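Local atomic coordinates of ribonucleoside-diphosphate reductase (Pseudomonas aeruginosa, PDB entry 5IM3), a protein that probably catalyses the reduction of ribonucleoside diphosphates to deoxyribonucleotides, the precursors for DNA synthesis, with thioredoxin as the reductant, and binds dATP as an allosteric ligand. Residues Asn806-Asp812 and Asp846-Thr850; Arg816-Val822 and Arg839-Leu844. All coordinates share one frame; numbering follows the deposited sequence.

Contacts 1 and 2 both belong to the barrel domain of the reductase, with centres about 10 Å apart, and both draw on helix 842-847. Along the chain the order is 806-812, 816-822, 839-844 and 846-850, so that contact 2 is nested within the loop closed by contact 1. The first segments are the start of helix 807-815 and the turn that leads from its end into helix 821-829. Direct packing joins the pairs, with V810 CG2 3.4 Å from W819 CE2 and D812 CB 4.1 Å from L844 CD2. Contact 1 is the buried, inner one; contact 2 lies farther from the chain centre and reaches an ATP cone of the second subunit.

Contact 1 of 2, residues Asn806-Asp812 and Asp846-Thr850; sequences NPYLVRD and DLYAT
The phenol ring of Y848 lies with one face under L809 and with N806, Y808 and D812 at its edge. Over that face, L809 CA makes a CH-pi contact 3.8 Å from the ring centroid, while L809 CD1 sits nearer the rim, close to CG of Y848. Near the ring plane, the rim meets ND2 of N806, CB of Y808 and OD2 of D812. The ring thus packs against the first turn of helix 807-815, whose N-cap is N806, in the barrel domain of the enzyme. Y848 is the first residue to leave helical geometry after helix 842-847, so the contact joins the end of one helix to the start of another.

N806 both caps helix 807-815 and borders the ring. With CG anti to the backbone N (chi1 -178°), its amide reaches across the helix start, where OD1 accepts from Y808 N at 2.8 Å and more weakly from L809 N. ND2 faces the other way, 3.5 Å from Y848 CE1, and donates to N791. The amide plane stands 70° from the ring, so the two groups meet steeply rather than stack. Y670 of helix 665-672 also stacks on the Y848 ring, so the buried phenol is packed by side chains of two helices.

At the far end, OH of Y848 has two oxygens within hydrogen-bonding distance for its single proton, Y808 O at 2.8 Å and D812 OD2 at 2.7 Å. The D812 carboxylate is turned 74° from the ring; H673 binds its OD1, and L847 CD2 lies 3.7 Å from OD2 of D812.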
loop_
_atom_site.group_PDB
_atom_site.type_symbol
_atom_site.label_atom_id
_atom_site.label_comp_id
_atom_site.label_asym_id
_atom_site.label_seq_id
_atom_site.Cartn_x
_atom_site.Cartn_y
_atom_site.Cartn_z
ATOM N N ASN A 806 -3.094 38.896 -8.782
ATOM C CA ASN A 806 -4.251 39.212 -9.614
ATOM C C ASN A 806 -4.631 40.683 -9.465
ATOM O O ASN A 806 -5.079 41.098 -8.388
ATOM C CB ASN A 806 -5.425 38.308 -9.229
ATOM C CG ASN A 806 -6.658 38.537 -10.086
ATOM O OD1 ASN A 806 -6.827 39.594 -10.698
ATOM N ND2 ASN A 806 -7.536 37.542 -10.123
ATOM N N PRO A 807 -4.462 41.501 -10.511
ATOM C CA PRO A 807 -4.792 42.930 -10.376
ATOM C C PRO A 807 -6.248 43.191 -10.038
ATOM O O PRO A 807 -6.551 44.202 -9.387
ATOM C CB PRO A 807 -4.423 43.505 -11.752
ATOM C CG PRO A 807 -3.450 42.540 -12.325
ATOM C CD PRO A 807 -3.866 41.197 -11.820
ATOM N N TYR A 808 -7.164 42.319 -10.460
ATOM C CA TYR A 808 -8.574 42.522 -10.144
ATOM C C TYR A 808 -8.854 42.211 -8.677
ATOM O O TYR A 808 -9.665 42.891 -8.036
ATOM C CB TYR A 808 -9.445 41.660 -11.059
ATOM C CG TYR A 808 -9.358 42.045 -12.520
ATOM C CD1 TYR A 808 -8.335 41.560 -13.325
ATOM C CD2 TYR A 808 -10.299 42.888 -13.096
ATOM C CE1 TYR A 808 -8.249 41.906 -14.660
ATOM C CE2 TYR A 808 -10.220 43.240 -14.430
ATOM C CZ TYR A 808 -9.194 42.746 -15.208
ATOM O OH TYR A 808 -9.112 43.089 -16.539
ATOM N N LEU A 809 -8.184 41.193 -8.129
ATOM C CA LEU A 809 -8.375 40.847 -6.723
ATOM C C LEU A 809 -7.954 41.995 -5.817
ATOM O O LEU A 809 -8.684 42.376 -4.893
ATOM C CB LEU A 809 -7.587 39.582 -6.384
ATOM C CG LEU A 809 -7.526 39.222 -4.894
ATOM C CD1 LEU A 809 -8.921 39.041 -4.325
ATOM C CD2 LEU A 809 -6.692 37.971 -4.687
ATOM N N VAL A 810 -6.768 42.554 -6.063
ATOM C CA VAL A 810 -6.282 43.656 -5.236
ATOM C C VAL A 810 -7.208 44.860 -5.357
ATOM O O VAL A 810 -7.444 45.578 -4.380
ATOM C CB VAL A 810 -4.827 44.013 -5.604
ATOM C CG1 VAL A 810 -4.634 44.100 -7.102
ATOM C CG2 VAL A 810 -4.421 45.334 -4.963
ATOM N N ARG A 811 -7.750 45.099 -6.552
ATOM C CA ARG A 811 -8.638 46.243 -6.739
ATOM C C ARG A 811 -9.908 46.094 -5.907
ATOM O O ARG A 811 -10.387 47.068 -5.314
ATOM C CB ARG A 811 -8.976 46.403 -8.222
ATOM C CG ARG A 811 -9.715 47.688 -8.561
ATOM C CD ARG A 811 -9.701 47.957 -10.058
ATOM N NE ARG A 811 -10.411 46.929 -10.819
ATOM C CZ ARG A 811 -11.712 46.962 -11.097
ATOM N NH1 ARG A 811 -12.467 47.970 -10.679
ATOM N NH2 ARG A 811 -12.264 45.979 -11.796
ATOM N N ASP A 812 -10.461 44.881 -5.842
ATOM C CA ASP A 812 -11.656 44.658 -5.032
ATOM C C ASP A 812 -11.336 44.729 -3.545
ATOM O O ASP A 812 -12.137 45.244 -2.758
ATOM C CB ASP A 812 -12.288 43.308 -5.376
ATOM C CG ASP A 812 -13.205 43.375 -6.585
ATOM O OD1 ASP A 812 -13.844 44.425 -6.797
ATOM O OD2 ASP A 812 -13.292 42.369 -7.321
ATOM N N ASP A 846 -15.900 33.598 -3.591
ATOM C CA ASP A 846 -16.465 32.942 -4.765
ATOM C C ASP A 846 -15.953 33.569 -6.056
ATOM O O ASP A 846 -15.611 32.855 -7.006
ATOM C CB ASP A 846 -17.993 33.011 -4.716
ATOM C CG ASP A 846 -18.569 32.302 -3.505
ATOM O OD1 ASP A 846 -17.931 31.340 -3.026
ATOM O OD2 ASP A 846 -19.655 32.703 -3.034
ATOM N N LEU A 847 -15.890 34.902 -6.105
ATOM C CA LEU A 847 -15.500 35.583 -7.335
ATOM C C LEU A 847 -14.052 35.300 -7.702
ATOM O O LEU A 847 -13.712 35.270 -8.890
ATOM C CB LEU A 847 -15.723 37.088 -7.191
ATOM C CG LEU A 847 -15.255 37.951 -8.366
ATOM C CD1 LEU A 847 -16.007 37.591 -9.635
ATOM C CD2 LEU A 847 -15.426 39.424 -8.030
ATOM N N TYR A 848 -13.187 35.100 -6.712
ATOM C CA TYR A 848 -11.777 34.834 -6.945
ATOM C C TYR A 848 -11.409 33.396 -6.608
ATOM O O TYR A 848 -10.270 33.097 -6.252
ATOM C CB TYR A 848 -10.922 35.839 -6.184
ATOM C CG TYR A 848 -11.055 37.192 -6.828
ATOM C CD1 TYR A 848 -10.253 37.547 -7.892
ATOM C CD2 TYR A 848 -12.025 38.084 -6.416
ATOM C CE1 TYR A 848 -10.387 38.767 -8.506
ATOM C CE2 TYR A 848 -12.166 39.305 -7.023
ATOM C CZ TYR A 848 -11.347 39.644 -8.071
ATOM O OH TYR A 848 -11.481 40.867 -8.686
ATOM N N ALA A 849 -12.373 32.495 -6.758
ATOM C CA ALA A 849 -12.063 31.083 -6.723
ATOM C C ALA A 849 -11.131 30.753 -7.879
ATOM O O ALA A 849 -11.232 31.322 -8.966
ATOM C CB ALA A 849 -13.339 30.254 -6.809
ATOM N N THR A 850 -10.198 29.849 -7.620
ATOM C CA THR A 850 -9.184 29.456 -8.581
ATOM C C THR A 850 -9.668 28.251 -9.400
ATOM O O THR A 850 -10.730 27.681 -9.144
ATOM C CB THR A 850 -7.873 29.232 -7.816
ATOM O OG1 THR A 850 -7.069 30.414 -7.918
ATOM C CG2 THR A 850 -7.089 28.031 -8.309
#

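Contact 2 of 2, residues Arg816-Val822 and Arg839-Leu844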
loop_
_atom_site.group_PDB
_atom_site.type_symbol
_atom_site.label_atom_id
_atom_site.label_comp_id
_atom_site.label_asym_id
_atom_site.label_seq_id
_atom_site.Cartn_x
_atom_site.Cartn_y
_atom_site.Cartn_z
ATOM N N ARG A 816 -13.086 47.135 -0.300
ATOM C CA ARG A 816 -13.450 46.639 1.021
ATOM C C ARG A 816 -12.550 47.181 2.124
ATOM O O ARG A 816 -12.850 46.966 3.304
ATOM C CB ARG A 816 -13.396 45.110 1.039
ATOM C CG ARG A 816 -14.253 44.426 -0.015
ATOM C CD ARG A 816 -15.736 44.565 0.284
ATOM N NE ARG A 816 -16.531 43.617 -0.492
ATOM C CZ ARG A 816 -16.870 43.790 -1.764
ATOM N NH1 ARG A 816 -16.484 44.879 -2.416
ATOM N NH2 ARG A 816 -17.593 42.870 -2.391
ATOM N N GLY A 817 -11.468 47.876 1.777
ATOM C CA GLY A 817 -10.486 48.264 2.769
ATOM C C GLY A 817 -9.672 47.114 3.311
ATOM O O GLY A 817 -9.148 47.208 4.424
ATOM N N LEU A 818 -9.548 46.024 2.548
ATOM C CA LEU A 818 -8.879 44.808 2.995
ATOM C C LEU A 818 -7.537 44.586 2.302
ATOM O O LEU A 818 -7.038 43.456 2.277
ATOM C CB LEU A 818 -9.783 43.593 2.768
ATOM C CG LEU A 818 -11.104 43.534 3.543
ATOM C CD1 LEU A 818 -11.966 42.386 3.027
ATOM C CD2 LEU A 818 -10.856 43.385 5.036
ATOM N N TRP A 819 -6.943 45.634 1.734
ATOM C CA TRP A 819 -5.636 45.536 1.089
ATOM C C TRP A 819 -4.597 46.165 2.010
ATOM O O TRP A 819 -4.535 47.392 2.146
ATOM C CB TRP A 819 -5.649 46.213 -0.279
ATOM C CG TRP A 819 -4.365 46.039 -1.045
ATOM C CD1 TRP A 819 -3.506 47.025 -1.436
ATOM C CD2 TRP A 819 -3.791 44.804 -1.502
ATOM N NE1 TRP A 819 -2.439 46.484 -2.113
ATOM C CE2 TRP A 819 -2.589 45.123 -2.166
ATOM C CE3 TRP A 819 -4.179 43.462 -1.417
ATOM C CZ2 TRP A 819 -1.772 44.150 -2.742
ATOM C CZ3 TRP A 819 -3.363 42.497 -1.992
ATOM C CH2 TRP A 819 -2.176 42.848 -2.644
ATOM N N ASP A 820 -3.785 45.324 2.641
ATOM C CA ASP A 820 -2.801 45.773 3.617
ATOM C C ASP A 820 -1.711 44.714 3.709
ATOM O O ASP A 820 -1.839 43.628 3.125
ATOM C CB ASP A 820 -3.449 46.028 4.990
ATOM C CG ASP A 820 -4.455 44.963 5.372
ATOM O OD1 ASP A 820 -4.152 43.764 5.209
ATOM O OD2 ASP A 820 -5.551 45.330 5.842
ATOM N N PRO A 821 -0.613 45.005 4.414
ATOM C CA PRO A 821 0.486 44.026 4.488
ATOM C C PRO A 821 0.079 42.642 4.972
ATOM O O PRO A 821 0.568 41.648 4.420
ATOM C CB PRO A 821 1.469 44.701 5.451
ATOM C CG PRO A 821 1.267 46.150 5.212
ATOM C CD PRO A 821 -0.204 46.323 4.932
ATOM N N VAL A 822 -0.790 42.534 5.980
ATOM C CA VAL A 822 -1.146 41.209 6.486
ATOM C C VAL A 822 -1.885 40.414 5.417
ATOM O O VAL A 822 -1.677 39.204 5.271
ATOM C CB VAL A 822 -1.967 41.317 7.786
ATOM C CG1 VAL A 822 -1.159 42.010 8.877
ATOM C CG2 VAL A 822 -3.274 42.046 7.546
ATOM N N ARG A 839 -11.022 37.214 6.736
ATOM C CA ARG A 839 -11.350 38.621 6.539
ATOM C C ARG A 839 -12.014 38.904 5.197
ATOM O O ARG A 839 -12.692 39.928 5.064
ATOM C CB ARG A 839 -10.091 39.470 6.682
ATOM C CG ARG A 839 -9.607 39.597 8.119
ATOM C CD ARG A 839 -8.237 40.231 8.167
ATOM N NE ARG A 839 -8.252 41.583 7.612
ATOM C CZ ARG A 839 -7.296 42.098 6.844
ATOM N NH1 ARG A 839 -6.231 41.380 6.510
ATOM N NH2 ARG A 839 -7.413 43.340 6.393
ATOM N N ILE A 840 -11.843 38.040 4.208
ATOM C CA ILE A 840 -12.435 38.284 2.890
ATOM C C ILE A 840 -13.886 37.808 2.906
ATOM O O ILE A 840 -14.145 36.654 3.283
ATOM C CB ILE A 840 -11.635 37.579 1.801
ATOM C CG1 ILE A 840 -10.384 38.403 1.485
ATOM C CG2 ILE A 840 -12.477 37.377 0.533
ATOM C CD1 ILE A 840 -9.615 37.913 0.247
ATOM N N PRO A 841 -14.846 38.642 2.510
ATOM C CA PRO A 841 -16.246 38.205 2.517
ATOM C C PRO A 841 -16.502 37.121 1.482
ATOM O O PRO A 841 -15.732 36.920 0.541
ATOM C CB PRO A 841 -17.024 39.485 2.194
ATOM C CG PRO A 841 -16.051 40.350 1.473
ATOM C CD PRO A 841 -14.710 40.041 2.068
ATOM N N GLN A 842 -17.622 36.419 1.671
ATOM C CA GLN A 842 -17.892 35.228 0.873
ATOM C C GLN A 842 -18.107 35.563 -0.597
ATOM O O GLN A 842 -17.819 34.731 -1.465
ATOM C CB GLN A 842 -19.110 34.487 1.432
ATOM C CG GLN A 842 -19.296 33.084 0.867
ATOM C CD GLN A 842 -18.146 32.154 1.210
ATOM O OE1 GLN A 842 -17.577 32.228 2.299
ATOM N NE2 GLN A 842 -17.796 31.275 0.277
ATOM N N ASP A 843 -18.606 36.764 -0.902
ATOM C CA ASP A 843 -18.808 37.136 -2.300
ATOM C C ASP A 843 -17.485 37.219 -3.052
ATOM O O ASP A 843 -17.436 36.933 -4.255
ATOM C CB ASP A 843 -19.551 38.468 -2.394
ATOM C CG ASP A 843 -18.737 39.627 -1.859
ATOM O OD1 ASP A 843 -18.152 39.487 -0.765
ATOM O OD2 ASP A 843 -18.677 40.674 -2.539
ATOM N N LEU A 844 -16.406 37.610 -2.368
ATOM C CA LEU A 844 -15.093 37.649 -3.004
ATOM C C LEU A 844 -14.402 36.294 -2.977
ATOM O O LEU A 844 -13.617 35.990 -3.880
ATOM C CB LEU A 844 -14.210 38.702 -2.329
ATOM C CG LEU A 844 -14.183 40.080 -2.997
ATOM C CD1 LEU A 844 -15.586 40.556 -3.343
ATOM C CD2 LEU A 844 -13.485 41.096 -2.093
#
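R839 and D820 approach from opposite directions, and their guanidinium and carboxylate planes lie only 23° apart. The salt bridge rests mainly on R839 NH2 and D820 OD2, 2.8 Å apart, with the donor on the syn lone pair of OD2; the bonds from NH1 and NH2 of R839 to D820 OD1 are weak. A bend at chi3 (62°) in an otherwise extended chain turns the guanidinium toward the acid, and V822 crosses it at about a right angle, bringing CG2 near NH1.

L818 slides past the R839 side chain in the opposite sense, its CD2 3.7 Å from NH2 of R839, and points its CD1 at the P841 ring, 3.7 Å from CD of the proline. L818 belongs to the turn between helices 807-815 and 821-829: a Schellman motif at G817, with positive phi, closes the first, and D820 is the N-cap of the second, its OD1 accepting from M823 N. The D820 carboxylate divides its work, with OD1 capping the helix and OD2 taking the stronger bond from R839. On the outer side, T54 and D47 of the second subunit, in its ATP cone, pack on V822 and R839.

R816 and D843 form a second, more exposed salt bridge, their planes nearly coplanar, through R816 NH2 and D843 OD2; the modelled separation is doubtfully short. Bent at chi2 (-71°), the arginine passes P841, whose CG lies 3.8 Å from NE of R816, and one guanidinium face carries L844 CD2 toward its rim.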